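PDB 2Q1S: putative nucleotide sugar epimerase/ dehydratase from Bordetella bronchiseptica, which binds NAD(H) in a Rossmann fold and probably acts as a nucleotide-sugar epimerase or dehydratase in building the lipopolysaccharide O-antigen. Local coordinates for residues Y240-G245 against E302-N307. Numbering follows the deposited sequence. Where two conformers were deposited one is given.
Sequences YKALKG and EITGNN
Two helix C-termini meet here, those of helices 234-243 and 293-304, in the C-terminal part of this extended short-chain dehydrogenase/reductase fold, with A242 of the first helix set against T304 and N306 at the end of the second. The methyl CB of A242 lies 3.4 Å from T304 OG1 and 3.8 Å from N306 ND2, so two polar side chains close over one small methyl. The threonine is turned so that OG1 sits between its own backbone N and carbonyl carbon (chi1 58°). From there the hydroxyl bonds back to I300 O within its helix and weakly accepts the N-H of N306, while CG2 is left to meet L243. That leucine's CD2 comes to 3.8 Å from T304 CG2, the two side chains crossing at about a right angle; beyond it, L243 also packs on T354 and K355 of helix 343-356.

N306 follows G305, where the chain leaves helix 293-304 with positive phi. With CG anti to the backbone N (chi1 -169°), its amide reaches across to the other helix end. ND2 stands 3.5 Å from A242 CA and hydrogen-bonds N301 OD1 and M246 O; OD1 lies 3.5 Å from G245 C, at the Schellman turn that ends helix 234-243, and has a weak hydrogen bond to T308 OG1. The direct contact between the segments is van der Waals, but the buried NH2 is satisfied: its bond to M246 O, just past G245, ties the two helix ends together, and the two oxygen acceptors together account for the NH2 facing this way.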
ATOM      1  N   TYR A 240     -15.249  13.651  28.639  1.00 48.33           N
ATOM      2  CA  TYR A 240     -16.239  12.758  29.236  1.00 48.25           C
ATOM      3  C   TYR A 240     -15.956  12.542  30.729  1.00 48.39           C
ATOM      4  O   TYR A 240     -16.849  12.750  31.572  1.00 48.93           O
ATOM      5  CB  TYR A 240     -16.300  11.410  28.494  1.00 48.69           C
ATOM      6  CG  TYR A 240     -17.262  10.440  29.141  1.00 49.94           C
ATOM      7  CD1 TYR A 240     -18.642  10.544  28.933  1.00 50.62           C
ATOM      8  CD2 TYR A 240     -16.795   9.446  30.009  1.00 50.45           C
ATOM      9  CE1 TYR A 240     -19.532   9.670  29.569  1.00 52.56           C
ATOM     10  CE2 TYR A 240     -17.662   8.557  30.616  1.00 51.85           C
ATOM     11  CZ  TYR A 240     -19.029   8.680  30.406  1.00 52.51           C
ATOM     12  OH  TYR A 240     -19.888   7.801  31.030  1.00 54.05           O
ATOM     13  N   LYS A 241     -14.717  12.155  31.054  1.00 48.36           N
ATOM     14  CA  LYS A 241     -14.344  11.820  32.438  1.00 49.91           C
ATOM     15  C   LYS A 241     -14.434  13.049  33.348  1.00 49.98           C
ATOM     16  O   LYS A 241     -14.859  12.945  34.511  1.00 49.83           O
ATOM     17  CB  LYS A 241     -12.954  11.177  32.496  1.00 49.84           C
ATOM     18  CG  LYS A 241     -12.934   9.744  31.966  1.00 50.98           C
ATOM     19  CD  LYS A 241     -11.544   9.144  31.876  1.00 52.69           C
ATOM     20  CE  LYS A 241     -11.656   7.608  31.920  1.00 58.23           C
ATOM     21  NZ  LYS A 241     -10.388   6.924  31.552  1.00 62.63           N
ATOM     22  N   ALA A 242     -14.037  14.209  32.821  1.00 50.70           N
ATOM     23  CA  ALA A 242     -14.132  15.476  33.557  1.00 51.94           C
ATOM     24  C   ALA A 242     -15.580  15.843  33.876  1.00 53.00           C
ATOM     25  O   ALA A 242     -15.899  16.227  35.015  1.00 52.48           O
ATOM     26  CB  ALA A 242     -13.472  16.584  32.786  1.00 51.91           C
ATOM     27  N   LEU A 243     -16.454  15.702  32.882  1.00 54.18           N
ATOM     28  CA  LEU A 243     -17.899  15.895  33.065  1.00 55.93           C
ATOM     29  C   LEU A 243     -18.529  14.939  34.084  1.00 58.04           C
ATOM     30  O   LEU A 243     -19.570  15.248  34.646  1.00 57.46           O
ATOM     31  CB  LEU A 243     -18.634  15.801  31.716  1.00 55.45           C
ATOM     32  CG  LEU A 243     -18.518  16.990  30.747  1.00 52.82           C
ATOM     33  CD1 LEU A 243     -19.347  16.695  29.517  1.00 50.91           C
ATOM     34  CD2 LEU A 243     -19.019  18.275  31.416  1.00 51.88           C
ATOM     35  N   LYS A 244     -17.898  13.786  34.298  1.00 61.75           N
ATOM     36  CA  LYS A 244     -18.362  12.790  35.247  1.00 61.19           C
ATOM     37  C   LYS A 244     -17.664  12.966  36.602  1.00 62.37           C
ATOM     38  O   LYS A 244     -17.865  12.165  37.523  1.00 62.00           O
ATOM     39  CB  LYS A 244     -18.128  11.355  34.744  1.00 61.42           C
ATOM     40  CG  LYS A 244     -18.818  10.958  33.437  1.00 61.24           C
ATOM     41  CD  LYS A 244     -20.329  11.102  33.452  1.00 58.50           C
ATOM     42  CE  LYS A 244     -21.024  10.028  34.291  1.00 57.81           C
ATOM     43  NZ  LYS A 244     -22.484  10.070  34.058  1.00 59.26           N
ATOM     44  N   GLY A 245     -16.794  13.982  36.677  1.00 63.50           N
ATOM     45  CA  GLY A 245     -16.108  14.302  37.925  1.00 63.53           C
ATOM     46  C   GLY A 245     -14.997  13.326  38.272  1.00 63.17           C
ATOM     47  O   GLY A 245     -14.641  13.168  39.446  1.00 62.44           O
ATOM     48  N   GLU A 302     -10.636  22.926  34.236  1.00 65.82           N
ATOM     49  CA  GLU A 302     -11.041  24.281  34.613  1.00 67.16           C
ATOM     50  C   GLU A 302     -12.389  24.681  33.977  1.00 66.85           C
ATOM     51  O   GLU A 302     -13.218  25.303  34.639  1.00 67.04           O
ATOM     52  CB  GLU A 302      -9.915  25.292  34.343  1.00 67.76           C
ATOM     53  CG  GLU A 302      -9.993  26.047  33.010  1.00 72.64           C
ATOM     54  CD  GLU A 302     -10.806  27.340  33.116  1.00 75.69           C
ATOM     55  OE1 GLU A 302     -11.036  27.821  34.244  1.00 78.24           O
ATOM     56  OE2 GLU A 302     -11.217  27.867  32.057  1.00 79.74           O
ATOM     57  N   ILE A 303     -12.613  24.292  32.721  1.00 67.01           N
ATOM     58  CA  ILE A 303     -13.869  24.597  32.023  1.00 67.54           C
ATOM     59  C   ILE A 303     -15.050  23.780  32.583  1.00 66.79           C
ATOM     60  O   ILE A 303     -16.184  24.292  32.694  1.00 67.43           O
ATOM     61  CB  ILE A 303     -13.757  24.365  30.480  1.00 67.22           C
ATOM     62  CG1 ILE A 303     -12.673  25.250  29.844  1.00 68.39           C
ATOM     63  CG2 ILE A 303     -15.095  24.626  29.780  1.00 67.71           C
ATOM     64  CD1 ILE A 303     -12.258  24.842  28.412  1.00 68.43           C
ATOM     65  N   THR A 304     -14.790  22.518  32.938  1.00 65.86           N
ATOM     66  CA  THR A 304     -15.842  21.629  33.451  1.00 64.51           C
ATOM     67  C   THR A 304     -16.115  21.769  34.941  1.00 64.23           C
ATOM     68  O   THR A 304     -17.183  21.371  35.395  1.00 64.32           O
ATOM     69  CB  THR A 304     -15.563  20.132  33.156  1.00 64.72           C
ATOM     70  OG1 THR A 304     -14.302  19.754  33.719  1.00 63.20           O
ATOM     71  CG2 THR A 304     -15.561  19.864  31.650  1.00 61.20           C
ATOM     72  N   GLY A 305     -15.157  22.305  35.702  1.00 63.59           N
ATOM     73  CA  GLY A 305     -15.268  22.399  37.154  1.00 63.11           C
ATOM     74  C   GLY A 305     -14.851  21.102  37.832  1.00 62.15           C
ATOM     75  O   GLY A 305     -15.255  20.818  38.943  1.00 62.87           O
ATOM     76  N   ASN A 306     -14.032  20.304  37.140  1.00 61.06           N
ATOM     77  CA  ASN A 306     -13.537  19.056  37.725  1.00 59.98           C
ATOM     78  C   ASN A 306     -12.396  19.354  38.707  1.00 59.10           C
ATOM     79  O   ASN A 306     -11.299  19.759  38.294  1.00 60.00           O
ATOM     80  CB  ASN A 306     -13.078  18.125  36.597  1.00 59.30           C
ATOM     81  CG  ASN A 306     -12.784  16.710  37.077  1.00 59.62           C
ATOM     82  OD1 ASN A 306     -13.219  16.289  38.148  1.00 57.08           O
ATOM     83  ND2 ASN A 306     -12.034  15.958  36.254  1.00 58.12           N
ATOM     84  N   ASN A 307     -12.668  19.160  39.999  1.00 58.45           N
ATOM     85  CA  ASN A 307     -11.745  19.549  41.067  0.50 57.98           C
ATOM     86  C   ASN A 307     -10.760  18.453  41.490  1.00 57.64           C
ATOM     87  O   ASN A 307      -9.987  18.633  42.446  1.00 57.70           O
ATOM     88  CB  ASN A 307     -12.531  20.049  42.288  0.50 57.95           C
ATOM     89  CG  ASN A 307     -13.461  21.205  41.957  0.50 57.90           C
ATOM     90  OD1 ASN A 307     -13.042  22.215  41.381  0.50 57.66           O
ATOM     91  ND2 ASN A 307     -14.730  21.063  42.329  0.50 58.13           N
TER